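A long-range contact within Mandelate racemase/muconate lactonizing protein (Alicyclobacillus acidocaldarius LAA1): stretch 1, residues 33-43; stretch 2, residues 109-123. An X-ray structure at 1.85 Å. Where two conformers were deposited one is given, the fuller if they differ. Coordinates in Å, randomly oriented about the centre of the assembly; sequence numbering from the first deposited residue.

Stretch 1 (33-43) LVQLVDADGIE
Stretch 2 (109-123) AAIEMAVWDWYAART

A carboxylate at the end of a β-strand can organise both its own turn and a neighbouring helix, and D38 is a compact example. With chi1 in the p well (78°), D38 directs OD1 at the helix. There it accepts hydrogen bonds from W118 NE1 (NE1 to OD1 3.0 Å, nearly straight at 169°) and from R122 NH1 (NH1 to OD1 2.8 Å), the latter part of a salt bridge. W118 and R122 stand one helical turn apart, and their side chains converge so that NE1 and NH1 meet the same oxygen. W118 (chi1 158°, chi2 81°) presents its ring edge, leaving NE1 in line with the acceptor. R122 runs t, p, t along chi1 to chi3, with chi4 at -178°, and its guanidinium meets both acids near its own plane. The second acid is D40 (chi1 m), whose OD2 forms a salt bridge with R122 NH1 at 2.7 Å and takes a weak hydrogen bond from R122 NH2 at 3.1 Å.

The other oxygen of D38 works within its own stretch. OD2 accepts a hydrogen bond from I42 N at 3.0 Å and a weak one from D40 N at 2.8 Å, fastening the type I turn D38 to G41. Backbone bonds G41 N to D38 O (3.0 Å) and D38 N to I42 O (2.9 Å) complete the reversal. G41, at 82/12, has the positive phi that favours glycine.

Beyond the turn, one water donates to E43 O (2.8 Å from its oxygen) and to D117 OD2 (2.6 Å), bridging two acceptors that cannot bond each other directly.

Strand 33-38 (phi/psi mostly near -115/135, D38 -102/176) and helix 109-123 (i+4 N to i O bonds, as R122 N to W118 O, 2.8 Å) run in broadly the same direction, crossing at -43° with axes 8.5 Å apart at closest approach. V34, L36 and D38 point toward the helix, L33, Q35 and V37 away. CA atoms pair V34 with A114 at 6.6 Å, E43 with W118 at 5.3 Å and I42 with R122 at 6.2 Å. Small alanines let the branched residues approach closely: V34 (chi1 t) sets CG2 3.7 Å from A110 CB and CG1 3.9 Å from A114 CB, while L36 (m, t) places CD1 3.6 Å from A114 CB; L36 CD1 also meets V115 CG2 at 3.8 Å. Past the turn, I42 (m, m) lays CG2 3.9 Å from A121 CB and 4.1 Å from W118 CD1. Altogether 595 Å², both sides summed, is buried.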

# COMPACT_ATOMS: atom_id res chain seq x y z
N LEU A 33 7.50 15.51 11.95
CA LEU A 33 8.94 15.76 11.64
C LEU A 33 9.87 14.80 12.29
O LEU A 33 9.68 14.41 13.46
CB LEU A 33 9.31 17.20 12.00
CG LEU A 33 8.45 18.32 11.39
CD1 LEU A 33 8.99 19.70 11.88
CD2 LEU A 33 8.55 18.27 9.89
N VAL A 34 10.90 14.40 11.54
CA VAL A 34 11.91 13.49 12.03
C VAL A 34 13.14 14.33 12.31
O VAL A 34 13.56 15.14 11.47
CB VAL A 34 12.22 12.44 10.99
CG1 VAL A 34 13.32 11.55 11.44
CG2 VAL A 34 10.92 11.58 10.71
N GLN A 35 13.67 14.16 13.51
CA GLN A 35 14.91 14.88 13.91
C GLN A 35 15.94 13.88 14.33
O GLN A 35 15.68 13.05 15.22
CB GLN A 35 14.61 15.92 15.00
CG GLN A 35 15.91 16.48 15.73
CD GLN A 35 15.51 17.39 16.91
OE1 GLN A 35 14.48 17.17 17.52
NE2 GLN A 35 16.34 18.46 17.20
N LEU A 36 17.12 13.93 13.69
CA LEU A 36 18.24 13.04 14.06
C LEU A 36 19.38 13.92 14.64
O LEU A 36 19.58 15.03 14.18
CB LEU A 36 18.78 12.26 12.86
CG LEU A 36 17.73 11.39 12.16
CD1 LEU A 36 18.33 10.95 10.78
CD2 LEU A 36 17.43 10.15 13.06
N VAL A 37 20.04 13.41 15.65
CA VAL A 37 21.15 14.14 16.32
C VAL A 37 22.30 13.23 16.56
O VAL A 37 22.16 12.10 17.12
CB VAL A 37 20.74 14.63 17.67
CG1 VAL A 37 21.80 15.63 18.18
CG2 VAL A 37 19.35 15.30 17.61
N ASP A 38 23.48 13.73 16.22
CA ASP A 38 24.65 12.91 16.43
C ASP A 38 25.40 13.38 17.69
O ASP A 38 24.97 14.33 18.38
CB ASP A 38 25.49 12.86 15.15
CG ASP A 38 26.32 14.11 14.92
OD1 ASP A 38 26.85 14.26 13.79
OD2 ASP A 38 26.43 14.92 15.86
N ALA A 39 26.47 12.66 18.03
CA ALA A 39 27.21 12.90 19.27
C ALA A 39 27.82 14.32 19.29
O ALA A 39 27.98 14.92 20.36
CB ALA A 39 28.27 11.77 19.50
N ASP A 40 28.06 14.92 18.12
CA ASP A 40 28.58 16.28 18.11
C ASP A 40 27.53 17.39 18.06
O ASP A 40 27.88 18.59 18.02
CB ASP A 40 29.60 16.43 17.00
CG ASP A 40 30.72 15.45 17.17
OD1 ASP A 40 31.22 15.35 18.33
OD2 ASP A 40 31.07 14.76 16.21
N GLY A 41 26.25 16.99 18.14
CA GLY A 41 25.10 17.90 18.13
C GLY A 41 24.68 18.36 16.74
O GLY A 41 23.92 19.35 16.59
N ILE A 42 25.23 17.69 15.72
CA ILE A 42 24.88 17.95 14.32
C ILE A 42 23.56 17.18 14.02
O ILE A 42 23.37 16.08 14.52
CB ILE A 42 26.01 17.56 13.36
CG1 ILE A 42 27.30 18.39 13.72
CG2 ILE A 42 25.56 17.70 11.88
CD1 ILE A 42 27.24 19.84 13.26
N GLU A 43 22.66 17.86 13.32
CA GLU A 43 21.24 17.44 13.20
C GLU A 43 20.78 17.27 11.78
O GLU A 43 21.13 18.07 10.92
CB GLU A 43 20.31 18.45 13.83
CG GLU A 43 20.52 18.47 15.31
CD GLU A 43 19.56 19.31 16.06
OE1 GLU A 43 18.58 19.83 15.49
OE2 GLU A 43 19.83 19.50 17.28
N ALA A 109 10.67 7.17 3.51
CA ALA A 109 11.27 8.40 2.97
C ALA A 109 11.66 9.36 4.10
O ALA A 109 12.66 10.13 3.98
CB ALA A 109 10.25 9.09 2.13
N ALA A 110 10.85 9.40 5.17
CA ALA A 110 11.20 10.33 6.25
C ALA A 110 12.57 9.96 6.89
O ALA A 110 13.40 10.83 7.19
CB ALA A 110 10.06 10.49 7.27
N ILE A 111 12.79 8.67 7.08
CA ILE A 111 14.08 8.20 7.55
C ILE A 111 15.18 8.60 6.58
O ILE A 111 16.14 9.35 6.94
CB ILE A 111 14.04 6.68 7.74
CG1 ILE A 111 12.97 6.35 8.78
CG2 ILE A 111 15.44 6.14 8.14
CD1 ILE A 111 13.33 6.90 10.17
N GLU A 112 15.04 8.13 5.33
CA GLU A 112 16.06 8.33 4.31
C GLU A 112 16.41 9.83 4.12
O GLU A 112 17.60 10.19 4.03
CB GLU A 112 15.58 7.72 3.01
CG GLU A 112 16.72 7.59 1.95
CD GLU A 112 16.59 8.66 0.88
OE1 GLU A 112 15.83 9.68 1.01
OE2 GLU A 112 17.20 8.46 -0.18
N MSE A 113 15.40 10.69 4.07
CA MSE A 113 15.62 12.11 3.80
C MSE A 113 16.27 12.85 5.00
O MSE A 113 17.10 13.77 4.78
CB MSE A 113 14.34 12.79 3.37
CG MSE A 113 13.92 12.30 1.94
SE MSE A 113 12.08 12.71 1.46
CE MSE A 113 12.05 14.55 0.95
N ALA A 114 15.94 12.42 6.23
CA ALA A 114 16.57 13.02 7.43
C ALA A 114 18.06 12.62 7.41
O ALA A 114 18.94 13.43 7.80
CB ALA A 114 15.87 12.54 8.68
N VAL A 115 18.39 11.40 6.96
CA VAL A 115 19.79 10.99 6.91
C VAL A 115 20.61 11.81 5.84
O VAL A 115 21.75 12.26 6.11
CB VAL A 115 19.93 9.50 6.68
CG1 VAL A 115 21.40 9.09 6.54
CG2 VAL A 115 19.33 8.77 7.86
N TRP A 116 20.02 12.00 4.66
CA TRP A 116 20.58 12.92 3.66
C TRP A 116 20.81 14.32 4.23
O TRP A 116 21.83 14.99 3.92
CB TRP A 116 19.66 13.00 2.44
CG TRP A 116 19.91 11.95 1.41
CD1 TRP A 116 19.23 10.78 1.23
CD2 TRP A 116 20.90 11.98 0.37
NE1 TRP A 116 19.75 10.07 0.17
CE2 TRP A 116 20.76 10.80 -0.39
CE3 TRP A 116 21.88 12.92 -0.01
CZ2 TRP A 116 21.58 10.51 -1.49
CZ3 TRP A 116 22.72 12.62 -1.11
CH2 TRP A 116 22.55 11.42 -1.82
N ASP A 117 19.86 14.77 5.03
CA ASP A 117 19.85 16.11 5.54
C ASP A 117 20.95 16.21 6.59
O ASP A 117 21.69 17.20 6.62
CB ASP A 117 18.45 16.44 6.13
CG ASP A 117 18.32 17.89 6.54
OD1 ASP A 117 17.97 18.74 5.68
OD2 ASP A 117 18.57 18.16 7.77
N TRP A 118 21.03 15.21 7.47
CA TRP A 118 22.07 15.17 8.51
C TRP A 118 23.42 15.14 7.82
O TRP A 118 24.31 15.91 8.21
CB TRP A 118 21.92 13.93 9.39
CG TRP A 118 23.21 13.57 10.08
CD1 TRP A 118 23.71 14.15 11.24
CD2 TRP A 118 24.19 12.62 9.66
NE1 TRP A 118 24.90 13.58 11.57
CE2 TRP A 118 25.24 12.65 10.61
CE3 TRP A 118 24.29 11.71 8.57
CZ2 TRP A 118 26.37 11.82 10.52
CZ3 TRP A 118 25.39 10.87 8.49
CH2 TRP A 118 26.44 10.96 9.44
N TYR A 119 23.55 14.34 6.76
CA TYR A 119 24.82 14.17 6.08
C TYR A 119 25.33 15.47 5.45
O TYR A 119 26.54 15.77 5.55
CB TYR A 119 24.74 13.04 5.02
CG TYR A 119 26.03 12.82 4.26
CD1 TYR A 119 26.32 13.59 3.13
CD2 TYR A 119 26.96 11.89 4.68
CE1 TYR A 119 27.53 13.42 2.42
CE2 TYR A 119 28.18 11.69 3.98
CZ TYR A 119 28.44 12.47 2.85
OH TYR A 119 29.62 12.30 2.16
N ALA A 120 24.45 16.24 4.82
CA ALA A 120 24.82 17.56 4.33
C ALA A 120 25.32 18.49 5.45
O ALA A 120 26.28 19.22 5.27
CB ALA A 120 23.65 18.22 3.57
N ALA A 121 24.67 18.44 6.61
CA ALA A 121 25.03 19.32 7.72
C ALA A 121 26.35 18.90 8.36
O ALA A 121 27.12 19.77 8.85
CB ALA A 121 23.91 19.34 8.76
N ARG A 122 26.60 17.58 8.37
CA ARG A 122 27.81 17.00 8.93
C ARG A 122 29.01 17.36 8.08
O ARG A 122 30.11 17.63 8.64
CB ARG A 122 27.67 15.49 9.05
CG ARG A 122 28.87 14.74 9.63
CD ARG A 122 28.91 14.86 11.13
NE ARG A 122 30.20 14.46 11.67
CZ ARG A 122 30.53 14.43 12.96
NH1 ARG A 122 29.63 14.73 13.91
NH2 ARG A 122 31.76 14.07 13.32
N THR A 123 28.80 17.38 6.75
CA THR A 123 29.89 17.65 5.81
C THR A 123 29.91 19.10 5.37
O THR A 123 30.80 19.49 4.63
CB THR A 123 29.87 16.71 4.55
OG1 THR A 123 28.76 17.04 3.70
CG2 THR A 123 29.91 15.19 4.91
O HOH W 1 20.28 19.81 8.85